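PDB 5WUJ: flagellar motor switch protein FliG from Helicobacter pylori 26695, which forms part of the flagellar motor switch complex, which interacts with chemotaxis proteins and contacts motor components that determine rotation direction, and is required for flagellum synthesis and motility. Local coordinates for residues His34-Ile37 against Asp38-Thr41; Ile40-Ile43 against Ser44-Ile47; Gly79-Tyr82 against Ala83-Leu87. One frame throughout, in Å; residues are numbered along the deposited sequence.

Contact 1 (His34-Ile37 against Asp38-Thr41); sequences HLDI and DSIT
Asp36 O accepts from Ile40 N at 2.9 Å, and Ile37 O from Thr41 N at 2.8 Å, so the chain leaves the loop and enters the first turn of helix 37-50. The motif is an N-cap, with Asp36 in the capping position. Its CG sits between the backbone N and the carbonyl carbon (chi1 62°), a setting that folds the carboxylate back over the helix start. There it grips Ser39 with both oxygens: Asp36 OD1 takes Ser39 N at 2.9 Å from well above the carboxylate plane, whereas Asp36 OD2 takes Ser39 OG at 2.7 Å on its syn side. Outside the two segments, Asp36 OD2 has a salt-bridge partner, a basic side chain on the chain of another protein, and Leu35 and Ser39 pack on basic side chains there, so the cap belongs partly to the interface. The helix dipole would probably favour the charged carboxylate. Beside the cap, Leu35 and Ile40 make a hydrophobic staple, the residue before the N-cap touching the fourth residue after it; Leu35 CB meets Ile40 CG1 at 3.6 Å, and Ile40 CD1 comes within 3.4 Å of Leu35 O. One residue further along, Ile37 O gains a second donor, Thr41 OG1, 2.7 Å away and 40° above the carbonyl plane.

Contact 2 (Ile40-Ile43 against Ser44-Ile47); sequences ITEI and SKQI
In helix 37-50, Ile40 gives its carbonyl oxygen to two donors of Ser44. Ser44 N and Ser44 OG each lie 2.8 Å from Ile40 O and reach it from opposite faces of the carbonyl plane; Ser44 chi1 (-65°) sets the hydroxyl beside its own backbone N, where it can reach Ile40 O, with Ile40 CG2 3.5 Å from Ser44 OG. Thr41 contributes its carbonyl, which accepts from Lys45 N and continues the regular helical bonding. Glu42 carries the charged part of the contact. Its CG is anti to the backbone N (chi1 -176°) and the chain bends at chi2, bringing OE1 forward to the next turn. Lys45, bent near its end, crosses the glutamate and forms a salt bridge, Lys45 NZ to Glu42 OE1 3.2 Å. Gln46 instead runs alongside Glu42 in the same direction, its amide plane turned 39° from the carboxylate, and Gln46 NE2 makes a weak hydrogen bond of 3.3 Å to Glu42 OE1. Besides a water, Glu42 OE1 thus draws in one charged and one neutral side-chain donor. Ile43 is buried, and its CG2 meets Ile47 CD1 at 4.0 Å as the two side chains cross. Within the all-helical domain this side of helix 37-50 packs on its neighbours: Ile43 on Ile16 and Leu20, and Gln46 on Ala17, of helix 12-23; Ile43 on Leu32, and Ile47 on Thr28, of helix 25-32.

Contact 3 (Gly79-Tyr82 against Ala83-Leu87); sequences GLEY and ARELL
Glu81 and Arg84 meet because each chain bends once: Glu81 sends CG anti to its amide nitrogen and then turns at chi2 (54°), while Arg84 starts extended and turns at chi3 (-78°), swinging its guanidinium back towards the preceding turn. The setting is the first two turns of alpha-helix 79-91 in the FliG N-terminal domain, and the result is an i to i+3 salt bridge. Arg84 NH1 donates to Glu81 OE2 at 2.8 Å. The oxygen is met on its anti side and lies close to the guanidinium plane, so the carboxylate stands at the edge of the arginine, whereas Leu80 O lies over one of its faces. The two side chains cross at about a right angle. The other oxygen of the same carboxylate comes close to another acid one turn on: Glu85, its chain extended beyond CG, places OE2 only 2.7 Å from Glu81 OE1, with the two carboxylate planes 68° apart. At this separation one of the acids probably holds a proton; the cations at Glu81 OE2, Arg84 and a basic side chain on the chain of another protein, make Glu85, which also touches Glu63, the likelier holder. Through that second cation Glu81 links the helix to the interface. Glu85 and Tyr82 also pack on Phe66 of helix 55-71, and Ala83 and Leu87 turn to helix 93-104. Backbone bonds hold the two segments in step from the start of the helix, where Ala83 N lies 2.8 Å from Gly79 O. A turn further on, Leu86 N donates to Tyr82 O at 2.9 Å and Leu86 CB approaches that carbonyl oxygen to 3.4 Å.

Contacts 1 and 2 are successive parts of helix 37-50, sharing Ile40 and Thr41, with centres 8 Å apart; Leu35 CD1 touches Ile43 CD1 at 3.8 Å, carrying the apolar side of the helix start toward the buried side of the helix. Contact 3 lies on the opposite side of the chain's centre, its nearest atoms about 22 Å from contact 2. Contact 1 is a surface helix end, built on a carboxylate that caps an amide and accepts from a hydroxyl. Contacts 2 and 3 are partly buried, one inside helix 37-50, the other at the start of helix 79-91, with glutamate-centred polar groups: lysine and glutamine in one, arginine and a second glutamate in the other. Contacts 1 and 3 also reach another protein chain.

Contact 1 (His34-Ile37 against Asp38-Thr41)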
loop_
_atom_site.group_PDB
_atom_site.type_symbol
_atom_site.label_atom_id
_atom_site.label_comp_id
_atom_site.label_asym_id
_atom_site.label_seq_id
_atom_site.Cartn_x
_atom_site.Cartn_y
_atom_site.Cartn_z
ATOM N N HIS B 34 4.414 -7.204 16.864
ATOM C CA HIS B 34 5.494 -6.272 17.154
ATOM C C HIS B 34 4.997 -4.881 17.527
ATOM O O HIS B 34 5.821 -3.984 17.742
ATOM C CB HIS B 34 6.451 -6.178 15.956
ATOM C CG HIS B 34 7.264 -7.416 15.745
ATOM N ND1 HIS B 34 6.869 -8.433 14.900
ATOM C CD2 HIS B 34 8.438 -7.817 16.286
ATOM C CE1 HIS B 34 7.768 -9.399 14.925
ATOM N NE2 HIS B 34 8.734 -9.049 15.755
ATOM N N LEU B 35 3.685 -4.676 17.614
ATOM C CA LEU B 35 3.126 -3.399 18.027
ATOM C C LEU B 35 2.793 -3.415 19.514
ATOM O O LEU B 35 2.624 -4.472 20.128
ATOM C CB LEU B 35 1.872 -3.058 17.219
ATOM C CG LEU B 35 2.133 -2.665 15.761
ATOM C CD1 LEU B 35 0.818 -2.512 15.011
ATOM C CD2 LEU B 35 2.969 -1.388 15.678
ATOM N N ASP B 36 2.695 -2.217 20.084
ATOM C CA ASP B 36 2.233 -2.009 21.450
ATOM C C ASP B 36 0.714 -2.186 21.504
ATOM O O ASP B 36 0.028 -2.153 20.478
ATOM C CB ASP B 36 2.622 -0.611 21.928
ATOM C CG ASP B 36 1.968 0.477 21.079
ATOM O OD1 ASP B 36 0.950 1.054 21.513
ATOM O OD2 ASP B 36 2.443 0.716 19.945
ATOM N N ILE B 37 0.182 -2.348 22.723
ATOM C CA ILE B 37 -1.236 -2.684 22.880
ATOM C C ILE B 37 -2.125 -1.563 22.358
ATOM O O ILE B 37 -3.135 -1.812 21.687
ATOM C CB ILE B 37 -1.564 -3.010 24.348
ATOM C CG1 ILE B 37 -0.949 -4.349 24.745
ATOM C CG2 ILE B 37 -3.078 -3.035 24.562
ATOM C CD1 ILE B 37 -0.518 -4.402 26.192
ATOM N N ASP B 38 -1.774 -0.312 22.652
ATOM C CA ASP B 38 -2.601 0.793 22.173
ATOM C C ASP B 38 -2.606 0.859 20.645
ATOM O O ASP B 38 -3.655 1.094 20.031
ATOM C CB ASP B 38 -2.126 2.111 22.782
ATOM C CG ASP B 38 -2.527 2.251 24.238
ATOM O OD1 ASP B 38 -3.703 1.981 24.553
ATOM O OD2 ASP B 38 -1.670 2.633 25.067
ATOM N N SER B 39 -1.449 0.641 20.010
ATOM C CA SER B 39 -1.428 0.575 18.551
ATOM C C SER B 39 -2.282 -0.584 18.047
ATOM O O SER B 39 -3.066 -0.423 17.106
ATOM C CB SER B 39 0.012 0.458 18.032
ATOM O OG SER B 39 0.699 1.705 18.107
ATOM N N ILE B 40 -2.148 -1.763 18.667
ATOM C CA ILE B 40 -2.924 -2.919 18.214
ATOM C C ILE B 40 -4.411 -2.646 18.355
ATOM O O ILE B 40 -5.211 -3.021 17.490
ATOM C CB ILE B 40 -2.532 -4.192 18.982
ATOM C CG1 ILE B 40 -1.093 -4.610 18.669
ATOM C CG2 ILE B 40 -3.517 -5.321 18.661
ATOM C CD1 ILE B 40 -0.570 -5.663 19.653
ATOM N N THR B 41 -4.803 -1.982 19.440
ATOM C CA THR B 41 -6.214 -1.675 19.654
ATOM C C THR B 41 -6.769 -0.814 18.531
ATOM O O THR B 41 -7.843 -1.100 17.987
ATOM C CB THR B 41 -6.402 -0.969 20.998
ATOM O OG1 THR B 41 -5.850 -1.787 22.036
ATOM C CG2 THR B 41 -7.877 -0.738 21.257
#

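Contact 2 (Ile40-Ile43 against Ser44-Ile47)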
loop_
_atom_site.group_PDB
_atom_site.type_symbol
_atom_site.label_atom_id
_atom_site.label_comp_id
_atom_site.label_asym_id
_atom_site.label_seq_id
_atom_site.Cartn_x
_atom_site.Cartn_y
_atom_site.Cartn_z
ATOM N N ILE B 40 -2.148 -1.763 18.667
ATOM C CA ILE B 40 -2.924 -2.919 18.214
ATOM C C ILE B 40 -4.411 -2.646 18.355
ATOM O O ILE B 40 -5.211 -3.021 17.490
ATOM C CB ILE B 40 -2.532 -4.192 18.982
ATOM C CG1 ILE B 40 -1.093 -4.610 18.669
ATOM C CG2 ILE B 40 -3.517 -5.321 18.661
ATOM C CD1 ILE B 40 -0.570 -5.663 19.653
ATOM N N THR B 41 -4.803 -1.982 19.440
ATOM C CA THR B 41 -6.214 -1.675 19.654
ATOM C C THR B 41 -6.769 -0.814 18.531
ATOM O O THR B 41 -7.843 -1.100 17.987
ATOM C CB THR B 41 -6.402 -0.969 20.998
ATOM O OG1 THR B 41 -5.850 -1.787 22.036
ATOM C CG2 THR B 41 -7.877 -0.738 21.257
ATOM N N GLU B 42 -6.060 0.266 18.187
ATOM C CA GLU B 42 -6.535 1.167 17.141
ATOM C C GLU B 42 -6.580 0.466 15.787
ATOM O O GLU B 42 -7.562 0.595 15.048
ATOM C CB GLU B 42 -5.649 2.413 17.078
ATOM C CG GLU B 42 -6.125 3.465 16.080
ATOM C CD GLU B 42 -7.438 4.111 16.488
ATOM O OE1 GLU B 42 -8.164 4.591 15.591
ATOM O OE2 GLU B 42 -7.746 4.138 17.703
ATOM N N ILE B 43 -5.544 -0.306 15.456
ATOM C CA ILE B 43 -5.488 -0.914 14.131
ATOM C C ILE B 43 -6.509 -2.042 14.015
ATOM O O ILE B 43 -7.230 -2.144 13.013
ATOM C CB ILE B 43 -4.050 -1.381 13.835
ATOM C CG1 ILE B 43 -3.182 -0.164 13.530
ATOM C CG2 ILE B 43 -4.023 -2.344 12.654
ATOM C CD1 ILE B 43 -1.756 -0.503 13.139
ATOM N N SER B 44 -6.607 -2.885 15.051
ATOM C CA SER B 44 -7.623 -3.937 15.098
ATOM C C SER B 44 -9.021 -3.366 14.923
ATOM O O SER B 44 -9.867 -3.962 14.239
ATOM C CB SER B 44 -7.545 -4.687 16.432
ATOM O OG SER B 44 -6.315 -5.374 16.548
ATOM N N LYS B 45 -9.285 -2.224 15.557
ATOM C CA LYS B 45 -10.598 -1.603 15.453
ATOM C C LYS B 45 -10.919 -1.234 14.010
ATOM O O LYS B 45 -12.049 -1.433 13.549
ATOM C CB LYS B 45 -10.656 -0.373 16.354
ATOM C CG LYS B 45 -11.983 0.352 16.357
ATOM C CD LYS B 45 -11.979 1.480 17.386
ATOM C CE LYS B 45 -12.340 2.815 16.751
ATOM N NZ LYS B 45 -11.137 3.604 16.370
ATOM N N GLN B 46 -9.937 -0.699 13.281
ATOM C CA GLN B 46 -10.189 -0.278 11.907
ATOM C C GLN B 46 -10.261 -1.461 10.943
ATOM O O GLN B 46 -10.986 -1.399 9.945
ATOM C CB GLN B 46 -9.110 0.713 11.468
ATOM C CG GLN B 46 -9.016 1.965 12.331
ATOM C CD GLN B 46 -10.311 2.775 12.355
ATOM O OE1 GLN B 46 -11.172 2.636 11.474
ATOM N NE2 GLN B 46 -10.448 3.636 13.362
ATOM N N ILE B 47 -9.528 -2.541 11.220
ATOM C CA ILE B 47 -9.648 -3.756 10.417
ATOM C C ILE B 47 -11.079 -4.269 10.459
ATOM O O ILE B 47 -11.670 -4.603 9.424
ATOM C CB ILE B 47 -8.664 -4.827 10.915
ATOM C CG1 ILE B 47 -7.225 -4.452 10.553
ATOM C CG2 ILE B 47 -9.078 -6.221 10.410
ATOM C CD1 ILE B 47 -6.190 -5.393 11.186
HETATM O O HOH W 1 -10.878 5.954 15.943
#

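Contact 3 (Gly79-Tyr82 against Ala83-Leu87)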
loop_
_atom_site.group_PDB
_atom_site.type_symbol
_atom_site.label_atom_id
_atom_site.label_comp_id
_atom_site.label_asym_id
_atom_site.label_seq_id
_atom_site.Cartn_x
_atom_site.Cartn_y
_atom_site.Cartn_z
ATOM N N GLY B 79 10.762 -1.753 -10.226
ATOM C CA GLY B 79 10.917 -0.379 -10.673
ATOM C C GLY B 79 10.057 -0.023 -11.874
ATOM O O GLY B 79 9.590 1.116 -11.990
ATOM N N LEU B 80 9.820 -0.987 -12.775
ATOM C CA LEU B 80 9.003 -0.717 -13.958
ATOM C C LEU B 80 7.585 -0.302 -13.567
ATOM O O LEU B 80 7.050 0.686 -14.083
ATOM C CB LEU B 80 8.980 -1.955 -14.864
ATOM C CG LEU B 80 8.942 -1.826 -16.385
ATOM C CD1 LEU B 80 9.964 -0.802 -16.895
ATOM C CD2 LEU B 80 9.173 -3.192 -17.040
ATOM N N GLU B 81 6.960 -1.053 -12.652
ATOM C CA GLU B 81 5.616 -0.727 -12.182
ATOM C C GLU B 81 5.599 0.576 -11.396
ATOM O O GLU B 81 4.613 1.325 -11.445
ATOM C CB GLU B 81 5.093 -1.877 -11.314
ATOM C CG GLU B 81 3.773 -1.642 -10.582
ATOM C CD GLU B 81 2.626 -1.195 -11.493
ATOM O OE1 GLU B 81 1.701 -0.516 -10.989
ATOM O OE2 GLU B 81 2.630 -1.531 -12.701
ATOM N N TYR B 82 6.671 0.855 -10.651
ATOM C CA TYR B 82 6.769 2.130 -9.959
ATOM C C TYR B 82 6.836 3.284 -10.957
ATOM O O TYR B 82 6.130 4.294 -10.812
ATOM C CB TYR B 82 7.996 2.128 -9.034
ATOM C CG TYR B 82 8.189 3.439 -8.315
ATOM C CD1 TYR B 82 7.186 3.960 -7.500
ATOM C CD2 TYR B 82 9.363 4.170 -8.459
ATOM C CE1 TYR B 82 7.353 5.169 -6.835
ATOM C CE2 TYR B 82 9.535 5.374 -7.797
ATOM C CZ TYR B 82 8.528 5.867 -6.989
ATOM O OH TYR B 82 8.696 7.066 -6.339
ATOM N N ALA B 83 7.700 3.159 -11.970
ATOM C CA ALA B 83 7.735 4.149 -13.049
ATOM C C ALA B 83 6.362 4.320 -13.690
ATOM O O ALA B 83 5.902 5.449 -13.916
ATOM C CB ALA B 83 8.761 3.732 -14.102
ATOM N N ARG B 84 5.692 3.203 -13.978
ATOM C CA ARG B 84 4.383 3.249 -14.623
ATOM C C ARG B 84 3.383 4.046 -13.790
ATOM O O ARG B 84 2.616 4.852 -14.331
ATOM C CB ARG B 84 3.896 1.817 -14.854
ATOM C CG ARG B 84 2.747 1.643 -15.825
ATOM C CD ARG B 84 2.355 0.160 -15.908
ATOM N NE ARG B 84 3.274 -0.619 -16.743
ATOM C CZ ARG B 84 4.057 -1.615 -16.310
ATOM N NH1 ARG B 84 4.054 -1.983 -15.031
ATOM N NH2 ARG B 84 4.854 -2.253 -17.168
ATOM N N GLU B 85 3.382 3.839 -12.468
ATOM C CA GLU B 85 2.501 4.604 -11.587
ATOM C C GLU B 85 2.899 6.072 -11.539
ATOM O O GLU B 85 2.038 6.958 -11.598
ATOM C CB GLU B 85 2.524 4.020 -10.175
ATOM C CG GLU B 85 1.949 2.623 -10.076
ATOM C CD GLU B 85 2.189 1.980 -8.710
ATOM O OE1 GLU B 85 2.596 2.694 -7.767
ATOM O OE2 GLU B 85 1.978 0.758 -8.586
ATOM N N LEU B 86 4.202 6.342 -11.426
ATOM C CA LEU B 86 4.687 7.719 -11.392
ATOM C C LEU B 86 4.323 8.476 -12.671
ATOM O O LEU B 86 3.802 9.599 -12.618
ATOM C CB LEU B 86 6.198 7.717 -11.192
ATOM C CG LEU B 86 6.895 9.075 -11.243
ATOM C CD1 LEU B 86 6.415 9.952 -10.090
ATOM C CD2 LEU B 86 8.411 8.903 -11.188
ATOM N N LEU B 87 4.627 7.889 -13.835
ATOM C CA LEU B 87 4.393 8.586 -15.099
ATOM C C LEU B 87 2.906 8.774 -15.362
ATOM O O LEU B 87 2.494 9.800 -15.917
ATOM C CB LEU B 87 5.047 7.820 -16.243
ATOM C CG LEU B 87 6.567 7.801 -16.108
ATOM C CD1 LEU B 87 7.188 6.622 -16.846
ATOM C CD2 LEU B 87 7.166 9.120 -16.583
#